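Local coordinates for protein cortical-lytic enzyme (Clostridium perfringens, PDB 5JIP) that probably acts as a lysozyme-type muramidase of glycoside hydrolase family 25, cutting cortex peptidoglycan during spore germination, at residues Leu259-Ala271 / Leu274-Phe288. Residues are numbered along the deposited sequence; the frame is centred on the assembly and turned at random.
Sequences LNGYNVFVNDNYA and LPRKATKIVIDKSRF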
loop_
_atom_site.group_PDB
_atom_site.type_symbol
_atom_site.label_atom_id
_atom_site.label_comp_id
_atom_site.label_asym_id
_atom_site.label_seq_id
_atom_site.Cartn_x
_atom_site.Cartn_y
_atom_site.Cartn_z
ATOM N N LEU A 259 3.547 -2.906 -6.698
ATOM C CA LEU A 259 3.209 -1.497 -6.626
ATOM C C LEU A 259 2.108 -1.273 -5.592
ATOM O O LEU A 259 1.138 -2.030 -5.502
ATOM C CB LEU A 259 2.750 -1.007 -7.987
ATOM C CG LEU A 259 2.403 0.467 -8.080
ATOM C CD1 LEU A 259 3.631 1.323 -7.939
ATOM C CD2 LEU A 259 1.698 0.689 -9.388
ATOM N N ASN A 260 2.269 -0.227 -4.799
ATOM C CA ASN A 260 1.290 0.081 -3.792
ATOM C C ASN A 260 0.756 1.501 -3.831
ATOM O O ASN A 260 -0.281 1.742 -3.217
ATOM C CB ASN A 260 1.856 -0.198 -2.403
ATOM C CG ASN A 260 0.837 -0.846 -1.518
ATOM O OD1 ASN A 260 -0.211 -1.274 -1.998
ATOM N ND2 ASN A 260 1.122 -0.912 -0.213
ATOM N N GLY A 261 1.394 2.429 -4.538
ATOM C CA GLY A 261 0.834 3.758 -4.679
ATOM C C GLY A 261 1.885 4.769 -5.095
ATOM O O GLY A 261 3.000 4.421 -5.466
ATOM N N TYR A 262 1.498 6.030 -4.985
ATOM C CA TYR A 262 2.293 7.173 -5.396
ATOM C C TYR A 262 2.085 8.301 -4.408
ATOM O O TYR A 262 0.991 8.471 -3.857
ATOM C CB TYR A 262 1.909 7.695 -6.791
ATOM C CG TYR A 262 1.770 6.664 -7.865
ATOM C CD1 TYR A 262 0.590 5.949 -8.016
ATOM C CD2 TYR A 262 2.801 6.444 -8.777
ATOM C CE1 TYR A 262 0.461 4.998 -9.001
ATOM C CE2 TYR A 262 2.682 5.519 -9.763
ATOM C CZ TYR A 262 1.512 4.809 -9.902
ATOM O OH TYR A 262 1.426 3.890 -10.910
ATOM N N ASN A 263 3.136 9.081 -4.214
ATOM C CA ASN A 263 3.066 10.386 -3.575
ATOM C C ASN A 263 3.392 11.456 -4.610
ATOM O O ASN A 263 4.362 11.330 -5.368
ATOM C CB ASN A 263 4.052 10.508 -2.413
ATOM C CG ASN A 263 3.694 9.610 -1.246
ATOM O OD1 ASN A 263 2.515 9.423 -0.913
ATOM N ND2 ASN A 263 4.709 8.995 -0.650
ATOM N N VAL A 264 2.606 12.531 -4.593
ATOM C CA VAL A 264 2.756 13.666 -5.504
ATOM C C VAL A 264 3.078 14.912 -4.699
ATOM O O VAL A 264 2.551 15.112 -3.592
ATOM C CB VAL A 264 1.485 13.875 -6.347
ATOM C CG1 VAL A 264 1.604 15.123 -7.216
ATOM C CG2 VAL A 264 1.234 12.632 -7.202
ATOM N N PHE A 265 3.928 15.759 -5.272
ATOM C CA PHE A 265 4.433 16.944 -4.589
ATOM C C PHE A 265 4.346 18.166 -5.491
ATOM O O PHE A 265 4.554 18.066 -6.708
ATOM C CB PHE A 265 5.871 16.746 -4.174
ATOM C CG PHE A 265 6.087 15.554 -3.264
ATOM C CD1 PHE A 265 6.277 14.278 -3.791
ATOM C CD2 PHE A 265 6.102 15.721 -1.883
ATOM C CE1 PHE A 265 6.479 13.182 -2.946
ATOM C CE2 PHE A 265 6.286 14.629 -1.023
ATOM C CZ PHE A 265 6.486 13.365 -1.553
ATOM N N VAL A 266 4.062 19.315 -4.871
ATOM C CA VAL A 266 4.073 20.620 -5.535
ATOM C C VAL A 266 5.165 21.455 -4.875
ATOM O O VAL A 266 5.091 21.739 -3.670
ATOM C CB VAL A 266 2.711 21.328 -5.443
ATOM C CG1 VAL A 266 2.823 22.739 -6.053
ATOM C CG2 VAL A 266 1.611 20.523 -6.123
ATOM N N ASN A 267 6.175 21.839 -5.661
ATOM C CA ASN A 267 7.350 22.507 -5.123
ATOM C C ASN A 267 7.805 21.786 -3.854
ATOM O O ASN A 267 8.064 22.427 -2.831
ATOM C CB ASN A 267 7.057 23.982 -4.834
ATOM C CG ASN A 267 6.724 24.787 -6.087
ATOM O OD1 ASN A 267 7.191 24.480 -7.186
ATOM N ND2 ASN A 267 5.927 25.821 -5.918
ATOM N N ASP A 268 7.853 20.454 -3.893
ATOM C CA ASP A 268 8.367 19.604 -2.816
ATOM C C ASP A 268 7.449 19.551 -1.605
ATOM O O ASP A 268 7.794 18.890 -0.606
ATOM C CB ASP A 268 9.770 20.037 -2.352
ATOM C CG ASP A 268 10.808 19.954 -3.472
ATOM O OD1 ASP A 268 10.716 19.041 -4.316
ATOM O OD2 ASP A 268 11.713 20.813 -3.523
ATOM N N ASN A 269 6.312 20.224 -1.637
ATOM C CA ASN A 269 5.327 20.085 -0.591
ATOM C C ASN A 269 4.394 18.953 -0.967
ATOM O O ASN A 269 4.002 18.814 -2.128
ATOM C CB ASN A 269 4.535 21.376 -0.395
ATOM C CG ASN A 269 5.424 22.542 -0.025
ATOM O OD1 ASN A 269 5.593 23.487 -0.799
ATOM N ND2 ASN A 269 6.017 22.468 1.152
ATOM N N TYR A 270 4.050 18.146 0.021
ATOM C CA TYR A 270 3.184 17.002 -0.217
ATOM C C TYR A 270 1.821 17.448 -0.708
ATOM O O TYR A 270 1.195 18.346 -0.137
ATOM C CB TYR A 270 3.054 16.198 1.075
ATOM C CG TYR A 270 2.002 15.125 1.108
ATOM C CD1 TYR A 270 2.258 13.861 0.582
ATOM C CD2 TYR A 270 0.777 15.342 1.721
ATOM C CE1 TYR A 270 1.308 12.863 0.651
ATOM C CE2 TYR A 270 -0.182 14.342 1.786
ATOM C CZ TYR A 270 0.099 13.107 1.253
ATOM O OH TYR A 270 -0.844 12.107 1.302
ATOM N N ALA A 271 1.343 16.783 -1.755
ATOM C CA ALA A 271 0.036 17.076 -2.301
ATOM C C ALA A 271 -0.950 15.925 -2.176
ATOM O O ALA A 271 -2.154 16.173 -2.229
ATOM C CB ALA A 271 0.158 17.477 -3.779
ATOM N N LEU A 274 -1.771 8.436 -3.649
ATOM C CA LEU A 274 -2.708 7.728 -4.520
ATOM C C LEU A 274 -2.480 6.225 -4.405
ATOM O O LEU A 274 -1.361 5.790 -4.106
ATOM C CB LEU A 274 -2.540 8.144 -5.982
ATOM C CG LEU A 274 -2.802 9.591 -6.400
ATOM C CD1 LEU A 274 -4.163 10.049 -5.903
ATOM C CD2 LEU A 274 -1.675 10.483 -5.944
ATOM N N PRO A 275 -3.500 5.401 -4.652
ATOM C CA PRO A 275 -3.331 3.947 -4.596
ATOM C C PRO A 275 -2.739 3.411 -5.905
ATOM O O PRO A 275 -2.535 4.135 -6.879
ATOM C CB PRO A 275 -4.759 3.441 -4.369
ATOM C CG PRO A 275 -5.615 4.487 -5.128
ATOM C CD PRO A 275 -4.909 5.787 -4.872
ATOM N N ARG A 276 -2.544 2.093 -5.935
ATOM C CA ARG A 276 -1.707 1.459 -6.957
ATOM C C ARG A 276 -2.272 1.588 -8.371
ATOM O O ARG A 276 -1.495 1.602 -9.339
ATOM C CB ARG A 276 -1.498 -0.005 -6.623
ATOM C CG ARG A 276 -2.766 -0.801 -6.640
ATOM C CD ARG A 276 -2.568 -2.235 -6.168
ATOM N NE ARG A 276 -2.215 -2.349 -4.753
ATOM C CZ ARG A 276 -2.081 -3.518 -4.122
ATOM N NH1 ARG A 276 -1.737 -3.557 -2.832
ATOM N NH2 ARG A 276 -2.293 -4.659 -4.788
ATOM N N LYS A 277 -3.593 1.647 -8.534
ATOM C CA LYS A 277 -4.171 1.760 -9.880
ATOM C C LYS A 277 -4.312 3.202 -10.370
ATOM O O LYS A 277 -4.719 3.412 -11.526
ATOM C CB LYS A 277 -5.537 1.098 -9.929
ATOM C CG LYS A 277 -5.516 -0.407 -9.769
ATOM C CD LYS A 277 -6.930 -0.956 -9.842
ATOM C CE LYS A 277 -6.950 -2.479 -9.797
ATOM N NZ LYS A 277 -6.160 -3.040 -8.675
ATOM N N ALA A 278 -3.966 4.183 -9.543
ATOM C CA ALA A 278 -4.169 5.585 -9.880
ATOM C C ALA A 278 -3.227 6.046 -10.981
ATOM O O ALA A 278 -2.087 5.587 -11.089
ATOM C CB ALA A 278 -3.964 6.465 -8.657
ATOM N N THR A 279 -3.731 6.964 -11.809
ATOM C CA THR A 279 -2.940 7.608 -12.856
ATOM C C THR A 279 -3.167 9.117 -12.917
ATOM O O THR A 279 -2.690 9.770 -13.860
ATOM C CB THR A 279 -3.225 6.971 -14.233
ATOM O OG1 THR A 279 -4.595 7.133 -14.594
ATOM C CG2 THR A 279 -2.895 5.487 -14.224
ATOM N N LYS A 280 -3.856 9.701 -11.939
ATOM C CA LYS A 280 -4.089 11.135 -11.954
ATOM C C LYS A 280 -4.445 11.644 -10.556
ATOM O O LYS A 280 -4.807 10.879 -9.663
ATOM C CB LYS A 280 -5.207 11.482 -12.945
ATOM C CG LYS A 280 -6.547 10.836 -12.629
ATOM C CD LYS A 280 -7.572 11.195 -13.660
ATOM C CE LYS A 280 -8.833 10.323 -13.524
ATOM N NZ LYS A 280 -9.865 10.790 -14.474
ATOM N N ILE A 281 -4.281 12.951 -10.377
ATOM C CA ILE A 281 -4.714 13.663 -9.183
ATOM C C ILE A 281 -5.041 15.090 -9.605
ATOM O O ILE A 281 -4.390 15.665 -10.482
ATOM C CB ILE A 281 -3.653 13.648 -8.055
ATOM C CG1 ILE A 281 -4.215 14.291 -6.784
ATOM C CG2 ILE A 281 -2.413 14.377 -8.494
ATOM C CD1 ILE A 281 -3.272 14.295 -5.548
ATOM N N VAL A 282 -6.077 15.649 -9.004
ATOM C CA VAL A 282 -6.437 17.045 -9.206
ATOM C C VAL A 282 -6.082 17.767 -7.925
ATOM O O VAL A 282 -6.538 17.376 -6.849
ATOM C CB VAL A 282 -7.926 17.204 -9.536
ATOM C CG1 VAL A 282 -8.226 18.656 -9.908
ATOM C CG2 VAL A 282 -8.337 16.218 -10.625
ATOM N N ILE A 283 -5.261 18.800 -8.033
ATOM C CA ILE A 283 -4.683 19.478 -6.880
ATOM C C ILE A 283 -5.234 20.892 -6.824
ATOM O O ILE A 283 -5.159 21.634 -7.812
ATOM C CB ILE A 283 -3.150 19.514 -6.949
ATOM C CG1 ILE A 283 -2.595 18.094 -6.998
ATOM C CG2 ILE A 283 -2.577 20.282 -5.765
ATOM C CD1 ILE A 283 -1.093 18.060 -7.213
ATOM N N ASP A 284 -5.742 21.272 -5.652
ATOM C CA ASP A 284 -6.224 22.623 -5.402
ATOM C C ASP A 284 -5.039 23.554 -5.158
ATOM O O ASP A 284 -4.289 23.374 -4.189
ATOM C CB ASP A 284 -7.183 22.597 -4.207
ATOM C CG ASP A 284 -7.928 23.900 -4.016
ATOM O OD1 ASP A 284 -7.339 24.967 -4.271
ATOM O OD2 ASP A 284 -9.104 23.852 -3.603
ATOM N N LYS A 285 -4.883 24.565 -6.032
ATOM C CA LYS A 285 -3.719 25.452 -5.985
ATOM C C LYS A 285 -3.656 26.279 -4.713
ATOM O O LYS A 285 -2.559 26.676 -4.290
ATOM C CB LYS A 285 -3.732 26.405 -7.175
ATOM C CG LYS A 285 -3.270 25.802 -8.466
ATOM C CD LYS A 285 -3.555 26.751 -9.626
ATOM C CE LYS A 285 -2.611 27.934 -9.607
ATOM N NZ LYS A 285 -2.789 28.804 -10.803
ATOM N N SER A 286 -4.812 26.577 -4.118
ATOM C CA SER A 286 -4.862 27.456 -2.956
ATOM C C SER A 286 -4.157 26.861 -1.752
ATOM O O SER A 286 -3.825 27.595 -0.818
ATOM C CB SER A 286 -6.311 27.747 -2.594
ATOM O OG SER A 286 -6.940 26.576 -2.140
ATOM N N ARG A 287 -3.920 25.556 -1.741
ATOM C CA ARG A 287 -3.227 24.946 -0.616
ATOM C C ARG A 287 -1.737 25.205 -0.632
ATOM O O ARG A 287 -1.058 24.810 0.320
ATOM C CB ARG A 287 -3.469 23.433 -0.589
ATOM C CG ARG A 287 -4.910 23.077 -0.269
ATOM C CD ARG A 287 -5.105 21.589 -0.101
ATOM N NE ARG A 287 -6.518 21.262 0.050
ATOM C CZ ARG A 287 -7.019 20.026 0.012
ATOM N NH1 ARG A 287 -6.218 18.975 -0.168
ATOM N NH2 ARG A 287 -8.330 19.846 0.152
ATOM N N PHE A 288 -1.215 25.863 -1.670
ATOM C CA PHE A 288 0.216 26.069 -1.825
ATOM C C PHE A 288 0.514 27.531 -2.132
ATOM O O PHE A 288 -0.290 28.221 -2.770
ATOM C CB PHE A 288 0.770 25.183 -2.944
ATOM C CG PHE A 288 0.447 23.741 -2.756
ATOM C CD1 PHE A 288 1.290 22.927 -2.039
ATOM C CD2 PHE A 288 -0.728 23.218 -3.257
ATOM C CE1 PHE A 288 0.974 21.612 -1.839
ATOM C CE2 PHE A 288 -1.049 21.915 -3.064
ATOM C CZ PHE A 288 -0.201 21.103 -2.351
HETATM O O HOH W 1 -2.620 0.334 -3.448
HETATM O O HOH W 2 -1.043 3.137 -11.440
#
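Tyr262 and Leu274 pair antiparallel through two backbone hydrogen bonds, Leu274 N to Tyr262 O (2.8 Å) and Tyr262 N to Leu274 O (3.0 Å), near the open end of the hairpin of strands 259-266 and 269-275. A type I' turn from Val266 to Asn269 closes the other end. Gly261 forms a classic β-bulge with Asn260 opposite Phe303, at backbone angles that would jam any side chain against Asn260 O. Beyond Leu274 a type I turn from Pro275 to Ala278 leaves this sheet, and strand 280-284 runs over its face; the axes of 280-284 and 259-266 come within 9.5 Å and their directions differ by 32°. This is a β-sandwich with the three-plus-four strand order of a fibronectin type III fold: strand 280-284 edges the three-stranded sheet, strand 269-275 the four-stranded one. β-Branched valine and isoleucine suit strands and offer apolar side chains between the sheets. Val266 CG2 meets Ile283 CD1 tip to tip at 3.8 Å; the short side chain of Ala271 probably lets the isoleucine come close, Ala271 CB lying 3.7 Å from Ile283 CD1. Phe288 lays a ring face under Val266 CB, a CH-pi contact 4.0 Å from the centroid. At the opposite end Arg276, bent at chi3 (67°), extends NH1 to Asn260 OD1 (2.9 Å, 143° at the hydrogen); Asn260 ND2 donates to OD1 of Asn260 of the second subunit. Tyr262 OH donates to a water bridging to Arg276 O and Ala278 O, and accepts from Asn254 N.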